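PDB 2F68: collagen adhesin from Staphylococcus aureus, which probably grips the collagen triple helix by wrapping two immunoglobulin-like domains and the linker between them around it. Local coordinates for residues L20-S25 with T137-H142; S102-F107 with A302-T307; T200-V205 with S255-T260; T206-N211 with G249-F254. All coordinates share one frame; numbering follows the deposited sequence.

Contact 1. Residues L20-S25 with T137-H142; sequences LTVSPS and TNVTVH
Val-22 presses its two methyls into the segment 137-142, with CG2 3.5 Å from Thr-137 CG2 and CG1 3.7 Å from Val-139 CG2. The second of these pairs meets with the side chains crossing at about a right angle. Thr-137 OG1 is anti to the backbone N (chi1 170°); the methyl CG2 is the branch that meets Leu-20 and Val-22, 3.8 Å from Leu-20 CG and 3.4 Å from the carbonyl Leu-20 O. This end is the tight one. Strands 31-40 and 127-132 cover it, Val-22 touching Val-35 of the first and Ile-130 of the second. Strands 20-23 and 137-141 run nearly parallel, but their axes stay 6.8 Å apart, too far for strand pairing. After the cis peptide before Pro-24 the chain swings across, and Ser-25 O receives Thr-140 N at 2.7 Å in a nearly straight bond (172°). This second end is looser and wetter: Ser-25 is exposed, and a water bonds to Thr-140 OG1 at 3.1 Å while reaching Ser-25 O and Asn-138 O weakly. Strand 17-27 leaves its pairing with strand 31-40 to join strand 135-141, a switch of partner resembling that of the first strand in variable-type immunoglobulin domains. Methyl packing therefore closes the interior, whereas a short backbone bond, followed by one between Thr-140 and Ile-27, marks where the strand changes sides.

Contact 2. Residues S102-F107 with A302-T307; sequences SDVSGF and AGIEGT
Phe-107 lays its ring over the backbone of Gly-303. From CB, the side chain turns so that CG stands between the backbone N and the carbonyl carbon (chi1 72°), and the ring beyond it lies over the neighbouring strand. CD2 then lies 3.9 Å from Gly-303 N, CE2 comes to 3.7 Å from Gly-303 CA, and the tip, CZ, is 3.7 Å from Gly-303 N. That nitrogen sits above one ring face, offset toward the rim; a glycine here leaves the ring free to approach the main chain so closely. The ring also makes a cation-pi contact with Lys-36. Strands 104-107 and 302-307 are antiparallel, and paired backbone bonds join them, among them Glu-305 N to Ser-105 O at 2.6 Å. A beta bulge between Ser-102 and Ser-105 shifts the register by one. Beyond it Thr-307 O accepts from both Ser-102 N (2.8 Å) and Ser-102 OG (3.2 Å), the hydroxyl approaching from above the carbonyl plane. Ile-304 CD1 packs on Val-104 CG1 at 3.8 Å. The C-terminal strand so completes the sheet of the N-terminal domain, consistent with a latch; since main-chain bonds carry most of its grip, the docking probably depends more on strand geometry than on particular polar side chains.

Contact 3. Residues T200-V205 with S255-T260; sequences TLNINV and SINYKT
Ile-203 and Ile-256 lie side by side and point the same way, Ile-203 CG2 touching Ile-256 CG1 at 3.8 Å. Leu-201, its CG anti to the backbone N (chi1 -152°), keeps the same alignment with Ile-256 from further along: its CD1 meets Ile-256 CG2, while CD2 packs 3.9 Å from Tyr-258 CB, here with the side chains oblique. One isoleucine is lined by two aliphatic neighbours through different branches. Beyond CB the tyrosine leads away from Leu-201, its ring meeting Trp-169 and its hydroxyl bonding to Asn-272. Ile-256 and Tyr-258 also reach Val-242 and Ile-240 on strand 239-244 of a second sheet.

The polar pairs are turned differently. The amides of Asn-202 and Asn-257 cross with their planes 34° apart, and Asn-202 ND2 rests 3.5 Å from Asn-257 CB. A water lies within bonding distance of Asn-257 OD1 (2.8 Å) and of Thr-200 O, although it has more acceptors around it than protons to give. Thr-200 crosses Lys-259 at about a right angle, its OG1 3.4 Å from Lys-259 CB; this hydroxyl bonds to Asp-197 O and only weakly to Lys-259 N.

Regular pairing holds at one end, where Asn-204 N reaches Ser-255 O at 2.8 Å in an almost straight bond (176°). Strand 194-207 is interrupted at Leu-201 and Asn-202, yet Asn-202 O still accepts Asn-257 N at 3.3 Å. Two antiparallel strands with an apolar face turned to a second sheet and a polar face opposite are characteristic of a beta sandwich, here that of the collagen-binding domain.

Contact 4. Residues T206-N211 with G249-F254; sequences TGTHSN and GSYNSF
Thr-206 and Ser-253 form a hydrogen-bonded antiparallel pair near the end of the joint run of strands 194-207 and 252-262 in the beta sandwich of the collagen-binding domain. Both backbone groups of each residue are used: Ser-253 N gives to Thr-206 O at 2.8 Å, and Thr-206 N gives to Ser-253 O at 3.1 Å. Beside this pair a water bonds to Thr-206 OG1 and Ser-253 OG and, weakly, to Ser-253 O. Past Gly-207, whose backbone angles would jam a side chain against the carbonyl O of Thr-206, the chain leaves the strand, and Asn-252 takes over as acceptor. That residue is buried at the end of a type II turn from Gly-249; its CG lies anti to the carbonyl carbon (chi1 -69°), and Asn-252 OD1 receives His-209 N at 2.9 Å in a nearly straight bond (176°). The N-H of Thr-208 makes two weak bonds, a bent one to Asn-252 OD1 and another to Tyr-251 O, which Thr-208 OG1 also approaches at 3.4 Å. Asn-252 ND2 donates to the carbonyl O of Tyr-248, a residue whose ring meets that of His-209 edge-to-face. On the loop Ser-210 OG donates to Gly-207 O at 2.7 Å, from above the carbonyl plane. The imidazole and amide planes stand 62° apart, with Asn-252 ND2 at the ring edge, 3.2 Å from His-209 CD2.

Contacts 1 and 2 both belong to the large mixed sheet of the N-terminal domain, their centres 25 Å apart, while contacts 3 and 4 share strands 194-207 and 252-262 of the collagen-binding domain. Contact 3 lies in the body of that strand pair and contact 4 at its end; Val-205 joins them, its CG1 packing on Phe-254 and its N probably bonding to Asn-211 O. Contacts 1 and 3 combine buried aliphatic packing with a watered polar margin. Contact 2, at the surface, relies chiefly on main-chain pairing, and contact 4 adds a buried amide that gathers loop N-H groups. Contact 2 ties the C-terminal strand back to the first domain, its loop enclosing contact 3 and, within that, contact 4.

Contact 1. Residues L20-S25 with T137-H142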
loop_
_atom_site.group_PDB
_atom_site.type_symbol
_atom_site.label_atom_id
_atom_site.label_comp_id
_atom_site.label_asym_id
_atom_site.label_seq_id
_atom_site.Cartn_x
_atom_site.Cartn_y
_atom_site.Cartn_z
ATOM N N LEU A 20 -22.834 5.390 6.299
ATOM C CA LEU A 20 -21.408 5.084 6.320
ATOM C C LEU A 20 -21.198 3.599 6.609
ATOM O O LEU A 20 -21.514 3.117 7.701
ATOM C CB LEU A 20 -20.685 5.952 7.358
ATOM C CG LEU A 20 -19.157 5.865 7.457
ATOM C CD1 LEU A 20 -18.473 6.580 6.299
ATOM C CD2 LEU A 20 -18.690 6.439 8.780
ATOM N N THR A 21 -20.674 2.879 5.620
ATOM C CA THR A 21 -20.460 1.434 5.729
ATOM C C THR A 21 -19.034 1.035 5.363
ATOM O O THR A 21 -18.450 1.578 4.422
ATOM C CB THR A 21 -21.438 0.637 4.833
ATOM O OG1 THR A 21 -21.426 1.174 3.503
ATOM C CG2 THR A 21 -22.857 0.689 5.390
ATOM N N VAL A 22 -18.481 0.088 6.118
ATOM C CA VAL A 22 -17.162 -0.472 5.823
ATOM C C VAL A 22 -17.261 -1.985 5.639
ATOM O O VAL A 22 -17.674 -2.708 6.550
ATOM C CB VAL A 22 -16.111 -0.133 6.915
ATOM C CG1 VAL A 22 -14.723 -0.570 6.472
ATOM C CG2 VAL A 22 -16.104 1.353 7.222
ATOM N N SER A 23 -16.886 -2.451 4.450
ATOM C CA SER A 23 -16.905 -3.873 4.122
ATOM C C SER A 23 -15.574 -4.305 3.502
ATOM O O SER A 23 -15.083 -3.650 2.578
ATOM C CB SER A 23 -18.065 -4.190 3.173
ATOM O OG SER A 23 -18.159 -5.582 2.925
ATOM N N PRO A 24 -14.980 -5.406 4.007
ATOM C CA PRO A 24 -15.467 -6.250 5.106
ATOM C C PRO A 24 -15.259 -5.629 6.490
ATOM O O PRO A 24 -14.382 -4.779 6.666
ATOM C CB PRO A 24 -14.624 -7.519 4.964
ATOM C CG PRO A 24 -13.355 -7.050 4.362
ATOM C CD PRO A 24 -13.708 -5.908 3.455
ATOM N N SER A 25 -16.067 -6.063 7.454
ATOM C CA SER A 25 -16.012 -5.544 8.821
ATOM C C SER A 25 -14.952 -6.237 9.678
ATOM O O SER A 25 -14.582 -5.734 10.742
ATOM C CB SER A 25 -17.388 -5.651 9.489
ATOM O OG SER A 25 -17.833 -6.995 9.532
ATOM N N THR A 137 -19.358 3.418 12.072
ATOM C CA THR A 137 -19.263 1.988 11.766
ATOM C C THR A 137 -17.949 1.392 12.282
ATOM O O THR A 137 -16.932 2.087 12.363
ATOM C CB THR A 137 -19.445 1.704 10.249
ATOM O OG1 THR A 137 -19.105 0.340 9.963
ATOM C CG2 THR A 137 -18.577 2.631 9.407
ATOM N N ASN A 138 -17.982 0.106 12.623
ATOM C CA ASN A 138 -16.849 -0.562 13.267
ATOM C C ASN A 138 -16.094 -1.541 12.372
ATOM O O ASN A 138 -16.693 -2.237 11.547
ATOM C CB ASN A 138 -17.308 -1.274 14.544
ATOM C CG ASN A 138 -17.821 -0.311 15.605
ATOM O OD1 ASN A 138 -18.795 -0.603 16.300
ATOM N ND2 ASN A 138 -17.166 0.839 15.738
ATOM N N VAL A 139 -14.774 -1.581 12.548
ATOM C CA VAL A 139 -13.901 -2.513 11.834
ATOM C C VAL A 139 -13.062 -3.297 12.843
ATOM O O VAL A 139 -12.362 -2.710 13.671
ATOM C CB VAL A 139 -12.956 -1.786 10.837
ATOM C CG1 VAL A 139 -12.249 -2.790 9.933
ATOM C CG2 VAL A 139 -13.719 -0.770 9.998
ATOM N N THR A 140 -13.143 -4.624 12.767
ATOM C CA THR A 140 -12.393 -5.503 13.661
ATOM C C THR A 140 -11.058 -5.897 13.027
ATOM O O THR A 140 -11.025 -6.527 11.966
ATOM C CB THR A 140 -13.206 -6.769 14.029
ATOM O OG1 THR A 140 -14.516 -6.387 14.470
ATOM C CG2 THR A 140 -12.518 -7.557 15.136
ATOM N N VAL A 141 -9.965 -5.512 13.683
ATOM C CA VAL A 141 -8.617 -5.807 13.196
ATOM C C VAL A 141 -7.924 -6.812 14.118
ATOM O O VAL A 141 -7.530 -6.474 15.238
ATOM C CB VAL A 141 -7.754 -4.521 13.049
ATOM C CG1 VAL A 141 -6.394 -4.847 12.440
ATOM C CG2 VAL A 141 -8.473 -3.476 12.204
ATOM N N HIS A 142 -7.786 -8.046 13.637
ATOM C CA HIS A 142 -7.136 -9.115 14.396
ATOM C C HIS A 142 -5.621 -8.919 14.428
ATOM O O HIS A 142 -5.038 -8.392 13.479
ATOM C CB HIS A 142 -7.482 -10.484 13.804
ATOM C CG HIS A 142 -8.953 -10.752 13.717
ATOM N ND1 HIS A 142 -9.699 -11.174 14.796
ATOM C CD2 HIS A 142 -9.816 -10.656 12.677
ATOM C CE1 HIS A 142 -10.958 -11.328 14.426
ATOM N NE2 HIS A 142 -11.056 -11.019 13.144
HETATM O O HOH W 1 -16.878 -4.969 13.121
#

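Contact 2. Residues S102-F107 with A302-T307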
loop_
_atom_site.group_PDB
_atom_site.type_symbol
_atom_site.label_atom_id
_atom_site.label_comp_id
_atom_site.label_asym_id
_atom_site.label_seq_id
_atom_site.Cartn_x
_atom_site.Cartn_y
_atom_site.Cartn_z
ATOM N N SER A 102 -29.856 20.771 -8.153
ATOM C CA SER A 102 -30.885 20.495 -7.153
ATOM C C SER A 102 -31.112 18.989 -7.038
ATOM O O SER A 102 -30.790 18.239 -7.964
ATOM C CB SER A 102 -32.191 21.209 -7.512
ATOM O OG SER A 102 -32.669 20.800 -8.782
ATOM N N ASP A 103 -31.670 18.560 -5.903
ATOM C CA ASP A 103 -31.881 17.138 -5.593
ATOM C C ASP A 103 -30.560 16.363 -5.647
ATOM O O ASP A 103 -30.467 15.297 -6.262
ATOM C CB ASP A 103 -32.931 16.514 -6.528
ATOM C CG ASP A 103 -34.235 17.297 -6.560
ATOM O OD1 ASP A 103 -34.753 17.655 -5.480
ATOM O OD2 ASP A 103 -34.749 17.545 -7.671
ATOM N N VAL A 104 -29.545 16.916 -4.986
ATOM C CA VAL A 104 -28.179 16.397 -5.051
ATOM C C VAL A 104 -27.980 15.191 -4.134
ATOM O O VAL A 104 -28.324 15.235 -2.951
ATOM C CB VAL A 104 -27.131 17.497 -4.718
ATOM C CG1 VAL A 104 -25.715 16.999 -4.982
ATOM C CG2 VAL A 104 -27.396 18.761 -5.527
ATOM N N SER A 105 -27.425 14.122 -4.700
ATOM C CA SER A 105 -27.079 12.914 -3.954
ATOM C C SER A 105 -25.798 12.298 -4.514
ATOM O O SER A 105 -25.563 12.345 -5.723
ATOM C CB SER A 105 -28.222 11.899 -4.010
ATOM O OG SER A 105 -28.522 11.537 -5.348
ATOM N N GLY A 106 -24.979 11.720 -3.638
ATOM C CA GLY A 106 -23.714 11.121 -4.062
ATOM C C GLY A 106 -23.073 10.177 -3.063
ATOM O O GLY A 106 -23.619 9.932 -1.985
ATOM N N PHE A 107 -21.906 9.648 -3.432
ATOM C CA PHE A 107 -21.163 8.717 -2.580
ATOM C C PHE A 107 -19.644 8.846 -2.729
ATOM O O PHE A 107 -19.151 9.448 -3.687
ATOM C CB PHE A 107 -21.613 7.266 -2.831
ATOM C CG PHE A 107 -21.168 6.701 -4.157
ATOM C CD1 PHE A 107 -20.000 5.948 -4.251
ATOM C CD2 PHE A 107 -21.924 6.909 -5.308
ATOM C CE1 PHE A 107 -19.585 5.420 -5.472
ATOM C CE2 PHE A 107 -21.518 6.384 -6.533
ATOM C CZ PHE A 107 -20.347 5.639 -6.615
ATOM N N ALA A 302 -15.928 7.773 -6.794
ATOM C CA ALA A 302 -16.865 8.762 -6.263
ATOM C C ALA A 302 -17.869 9.202 -7.325
ATOM O O ALA A 302 -17.488 9.565 -8.441
ATOM C CB ALA A 302 -16.112 9.961 -5.700
ATOM N N GLY A 303 -19.150 9.162 -6.966
ATOM C CA GLY A 303 -20.228 9.555 -7.871
ATOM C C GLY A 303 -21.148 10.598 -7.267
ATOM O O GLY A 303 -21.232 10.727 -6.044
ATOM N N ILE A 304 -21.838 11.338 -8.133
ATOM C CA ILE A 304 -22.746 12.410 -7.711
ATOM C C ILE A 304 -23.841 12.665 -8.756
ATOM O O ILE A 304 -23.566 12.738 -9.957
ATOM C CB ILE A 304 -21.968 13.722 -7.356
ATOM C CG1 ILE A 304 -22.916 14.812 -6.834
ATOM C CG2 ILE A 304 -21.113 14.202 -8.537
ATOM C CD1 ILE A 304 -22.227 15.909 -6.035
ATOM N N GLU A 305 -25.080 12.780 -8.283
ATOM C CA GLU A 305 -26.234 13.051 -9.141
ATOM C C GLU A 305 -26.867 14.395 -8.790
ATOM O O GLU A 305 -26.818 14.829 -7.637
ATOM C CB GLU A 305 -27.275 11.934 -9.015
ATOM C CG GLU A 305 -26.821 10.581 -9.553
ATOM C CD GLU A 305 -27.875 9.497 -9.393
ATOM O OE1 GLU A 305 -29.042 9.727 -9.778
ATOM O OE2 GLU A 305 -27.530 8.406 -8.892
ATOM N N GLY A 306 -27.460 15.046 -9.788
ATOM C CA GLY A 306 -28.103 16.344 -9.595
ATOM C C GLY A 306 -28.907 16.812 -10.793
ATOM O O GLY A 306 -28.626 16.428 -11.930
ATOM N N THR A 307 -29.910 17.647 -10.528
ATOM C CA THR A 307 -30.766 18.203 -11.574
ATOM C C THR A 307 -30.391 19.659 -11.846
ATOM O O THR A 307 -30.329 20.477 -10.925
ATOM C CB THR A 307 -32.264 18.102 -11.198
ATOM O OG1 THR A 307 -32.547 16.794 -10.681
ATOM C CG2 THR A 307 -33.150 18.361 -12.415
#

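Contact 3. Residues T200-V205 with S255-T260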
loop_
_atom_site.group_PDB
_atom_site.type_symbol
_atom_site.label_atom_id
_atom_site.label_comp_id
_atom_site.label_asym_id
_atom_site.label_seq_id
_atom_site.Cartn_x
_atom_site.Cartn_y
_atom_site.Cartn_z
ATOM N N THR A 200 16.130 3.716 -5.279
ATOM C CA THR A 200 15.392 3.249 -4.103
ATOM C C THR A 200 15.650 1.770 -3.796
ATOM O O THR A 200 14.784 1.083 -3.248
ATOM C CB THR A 200 13.868 3.486 -4.258
ATOM O OG1 THR A 200 13.402 2.857 -5.459
ATOM C CG2 THR A 200 13.551 4.976 -4.308
ATOM N N LEU A 201 16.848 1.295 -4.135
ATOM C CA LEU A 201 17.212 -0.113 -3.965
ATOM C C LEU A 201 17.370 -0.487 -2.486
ATOM O O LEU A 201 16.424 -0.965 -1.869
ATOM C CB LEU A 201 18.482 -0.444 -4.769
ATOM C CG LEU A 201 18.750 -1.860 -5.314
ATOM C CD1 LEU A 201 19.145 -2.855 -4.221
ATOM C CD2 LEU A 201 17.582 -2.396 -6.147
ATOM N N ASN A 202 18.561 -0.251 -1.935
ATOM C CA ASN A 202 18.932 -0.596 -0.545
ATOM C C ASN A 202 18.886 -2.084 -0.151
ATOM O O ASN A 202 17.921 -2.793 -0.449
ATOM C CB ASN A 202 18.243 0.313 0.502
ATOM C CG ASN A 202 16.794 -0.073 0.783
ATOM O OD1 ASN A 202 15.867 0.644 0.402
ATOM N ND2 ASN A 202 16.593 -1.196 1.466
ATOM N N ILE A 203 19.943 -2.538 0.521
ATOM C CA ILE A 203 20.057 -3.926 0.975
ATOM C C ILE A 203 20.315 -3.971 2.484
ATOM O O ILE A 203 21.206 -3.282 2.988
ATOM C CB ILE A 203 21.194 -4.704 0.236
ATOM C CG1 ILE A 203 21.133 -4.498 -1.283
ATOM C CG2 ILE A 203 21.139 -6.195 0.562
ATOM C CD1 ILE A 203 22.065 -3.415 -1.804
ATOM N N ASN A 204 19.529 -4.779 3.192
ATOM C CA ASN A 204 19.716 -4.983 4.627
ATOM C C ASN A 204 20.294 -6.362 4.929
ATOM O O ASN A 204 19.672 -7.386 4.635
ATOM C CB ASN A 204 18.400 -4.774 5.386
ATOM C CG ASN A 204 18.590 -4.734 6.897
ATOM O OD1 ASN A 204 19.539 -4.132 7.404
ATOM N ND2 ASN A 204 17.676 -5.370 7.623
ATOM N N VAL A 205 21.491 -6.377 5.511
ATOM C CA VAL A 205 22.167 -7.622 5.869
ATOM C C VAL A 205 22.221 -7.775 7.390
ATOM O O VAL A 205 22.635 -6.855 8.099
ATOM C CB VAL A 205 23.599 -7.707 5.270
ATOM C CG1 VAL A 205 24.158 -9.119 5.413
ATOM C CG2 VAL A 205 23.600 -7.292 3.802
ATOM N N SER A 255 18.073 -8.926 2.836
ATOM C CA SER A 255 16.784 -8.327 2.498
ATOM C C SER A 255 16.967 -7.221 1.461
ATOM O O SER A 255 17.507 -6.153 1.765
ATOM C CB SER A 255 16.091 -7.788 3.753
ATOM O OG SER A 255 14.794 -7.300 3.453
ATOM N N ILE A 256 16.519 -7.490 0.237
ATOM C CA ILE A 256 16.654 -6.537 -0.865
ATOM C C ILE A 256 15.316 -5.869 -1.184
ATOM O O ILE A 256 14.407 -6.491 -1.742
ATOM C CB ILE A 256 17.265 -7.194 -2.135
ATOM C CG1 ILE A 256 18.619 -7.836 -1.809
ATOM C CG2 ILE A 256 17.410 -6.165 -3.261
ATOM C CD1 ILE A 256 19.115 -8.824 -2.850
ATOM N N ASN A 257 15.213 -4.597 -0.811
ATOM C CA ASN A 257 14.036 -3.780 -1.087
ATOM C C ASN A 257 14.196 -3.037 -2.414
ATOM O O ASN A 257 15.308 -2.934 -2.935
ATOM C CB ASN A 257 13.808 -2.795 0.072
ATOM C CG ASN A 257 12.568 -1.929 -0.113
ATOM O OD1 ASN A 257 12.646 -0.702 -0.067
ATOM N ND2 ASN A 257 11.419 -2.565 -0.322
ATOM N N TYR A 258 13.080 -2.562 -2.971
ATOM C CA TYR A 258 13.079 -1.609 -4.091
ATOM C C TYR A 258 11.671 -1.143 -4.455
ATOM O O TYR A 258 10.702 -1.893 -4.321
ATOM C CB TYR A 258 13.813 -2.151 -5.329
ATOM C CG TYR A 258 13.241 -3.419 -5.923
ATOM C CD1 TYR A 258 12.258 -3.369 -6.911
ATOM C CD2 TYR A 258 13.702 -4.670 -5.515
ATOM C CE1 TYR A 258 11.738 -4.531 -7.467
ATOM C CE2 TYR A 258 13.186 -5.837 -6.064
ATOM C CZ TYR A 258 12.206 -5.760 -7.038
ATOM O OH TYR A 258 11.696 -6.914 -7.584
ATOM N N LYS A 259 11.575 0.102 -4.918
ATOM C CA LYS A 259 10.299 0.701 -5.303
ATOM C C LYS A 259 10.154 0.777 -6.820
ATOM O O LYS A 259 11.110 1.095 -7.531
ATOM C CB LYS A 259 10.151 2.097 -4.693
ATOM C CG LYS A 259 10.055 2.117 -3.173
ATOM C CD LYS A 259 9.968 3.540 -2.645
ATOM C CE LYS A 259 9.939 3.564 -1.124
ATOM N NZ LYS A 259 9.848 4.953 -0.594
ATOM N N THR A 260 8.949 0.481 -7.303
ATOM C CA THR A 260 8.642 0.544 -8.730
ATOM C C THR A 260 7.561 1.585 -9.009
ATOM O O THR A 260 6.450 1.499 -8.479
ATOM C CB THR A 260 8.201 -0.829 -9.289
ATOM O OG1 THR A 260 7.165 -1.376 -8.464
ATOM C CG2 THR A 260 9.376 -1.799 -9.334
HETATM O O HOH W 2 13.049 1.896 -1.119
#

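Contact 4. Residues T206-N211 with G249-F254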
loop_
_atom_site.group_PDB
_atom_site.type_symbol
_atom_site.label_atom_id
_atom_site.label_comp_id
_atom_site.label_asym_id
_atom_site.label_seq_id
_atom_site.Cartn_x
_atom_site.Cartn_y
_atom_site.Cartn_z
ATOM N N THR A 206 21.785 -8.934 7.878
ATOM C CA THR A 206 21.809 -9.245 9.309
ATOM C C THR A 206 22.478 -10.592 9.570
ATOM O O THR A 206 22.248 -11.560 8.843
ATOM C CB THR A 206 20.391 -9.251 9.929
ATOM O OG1 THR A 206 19.512 -10.045 9.122
ATOM C CG2 THR A 206 19.835 -7.835 10.039
ATOM N N GLY A 207 23.306 -10.640 10.611
ATOM C CA GLY A 207 24.026 -11.856 10.983
ATOM C C GLY A 207 25.464 -11.578 11.378
ATOM O O GLY A 207 25.727 -10.751 12.252
ATOM N N THR A 208 26.393 -12.277 10.727
ATOM C CA THR A 208 27.825 -12.106 10.980
ATOM C C THR A 208 28.340 -10.818 10.332
ATOM O O THR A 208 29.174 -10.115 10.909
ATOM C CB THR A 208 28.642 -13.319 10.468
ATOM O OG1 THR A 208 27.974 -14.536 10.822
ATOM C CG2 THR A 208 30.045 -13.325 11.069
ATOM N N HIS A 209 27.830 -10.516 9.140
ATOM C CA HIS A 209 28.215 -9.317 8.398
ATOM C C HIS A 209 27.069 -8.301 8.393
ATOM O O HIS A 209 26.588 -7.893 7.332
ATOM C CB HIS A 209 28.623 -9.685 6.967
ATOM C CG HIS A 209 29.763 -10.655 6.889
ATOM N ND1 HIS A 209 31.060 -10.259 6.645
ATOM C CD2 HIS A 209 29.800 -12.002 7.021
ATOM C CE1 HIS A 209 31.847 -11.320 6.630
ATOM N NE2 HIS A 209 31.106 -12.391 6.857
ATOM N N SER A 210 26.648 -7.893 9.588
ATOM C CA SER A 210 25.485 -7.020 9.762
ATOM C C SER A 210 25.735 -5.576 9.321
ATOM O O SER A 210 26.421 -4.815 10.008
ATOM C CB SER A 210 24.998 -7.058 11.215
ATOM O OG SER A 210 24.598 -8.365 11.586
ATOM N N ASN A 211 25.168 -5.216 8.170
ATOM C CA ASN A 211 25.254 -3.859 7.621
ATOM C C ASN A 211 24.064 -3.498 6.734
ATOM O O ASN A 211 23.464 -4.369 6.098
ATOM C CB ASN A 211 26.561 -3.664 6.841
ATOM C CG ASN A 211 27.707 -3.184 7.719
ATOM O OD1 ASN A 211 28.787 -3.774 7.722
ATOM N ND2 ASN A 211 27.475 -2.109 8.467
ATOM N N GLY A 249 27.113 -15.819 1.941
ATOM C CA GLY A 249 25.708 -16.217 1.996
ATOM C C GLY A 249 25.361 -16.976 3.264
ATOM O O GLY A 249 24.230 -16.902 3.750
ATOM N N SER A 250 26.341 -17.705 3.796
ATOM C CA SER A 250 26.178 -18.458 5.038
ATOM C C SER A 250 26.160 -17.535 6.254
ATOM O O SER A 250 26.869 -16.526 6.288
ATOM C CB SER A 250 27.294 -19.494 5.186
ATOM O OG SER A 250 27.259 -20.443 4.135
ATOM N N TYR A 251 25.340 -17.898 7.241
ATOM C CA TYR A 251 25.205 -17.172 8.516
ATOM C C TYR A 251 24.738 -15.716 8.370
ATOM O O TYR A 251 24.934 -14.899 9.276
ATOM C CB TYR A 251 26.504 -17.240 9.340
ATOM C CG TYR A 251 27.178 -18.597 9.366
ATOM C CD1 TYR A 251 26.651 -19.650 10.115
ATOM C CD2 TYR A 251 28.353 -18.824 8.650
ATOM C CE1 TYR A 251 27.271 -20.896 10.141
ATOM C CE2 TYR A 251 28.982 -20.066 8.669
ATOM C CZ TYR A 251 28.435 -21.097 9.417
ATOM O OH TYR A 251 29.053 -22.326 9.440
ATOM N N ASN A 252 24.114 -15.400 7.235
ATOM C CA ASN A 252 23.645 -14.043 6.949
ATOM C C ASN A 252 22.291 -14.006 6.248
ATOM O O ASN A 252 21.992 -14.857 5.409
ATOM C CB ASN A 252 24.678 -13.282 6.112
ATOM C CG ASN A 252 25.940 -12.958 6.889
ATOM O OD1 ASN A 252 25.910 -12.215 7.871
ATOM N ND2 ASN A 252 27.061 -13.512 6.445
ATOM N N SER A 253 21.482 -13.009 6.601
ATOM C CA SER A 253 20.185 -12.785 5.967
ATOM C C SER A 253 20.244 -11.556 5.066
ATOM O O SER A 253 20.716 -10.497 5.481
ATOM C CB SER A 253 19.089 -12.617 7.023
ATOM O OG SER A 253 17.810 -12.504 6.422
ATOM N N PHE A 254 19.762 -11.706 3.834
ATOM C CA PHE A 254 19.803 -10.626 2.849
ATOM C C PHE A 254 18.401 -10.161 2.465
ATOM O O PHE A 254 17.635 -10.907 1.851
ATOM C CB PHE A 254 20.582 -11.062 1.601
ATOM C CG PHE A 254 22.025 -11.399 1.866
ATOM C CD1 PHE A 254 22.406 -12.707 2.156
ATOM C CD2 PHE A 254 23.004 -10.412 1.820
ATOM C CE1 PHE A 254 23.740 -13.025 2.399
ATOM C CE2 PHE A 254 24.342 -10.720 2.062
ATOM C CZ PHE A 254 24.710 -12.029 2.353
HETATM O O HOH W 3 18.160 -9.345 6.267
#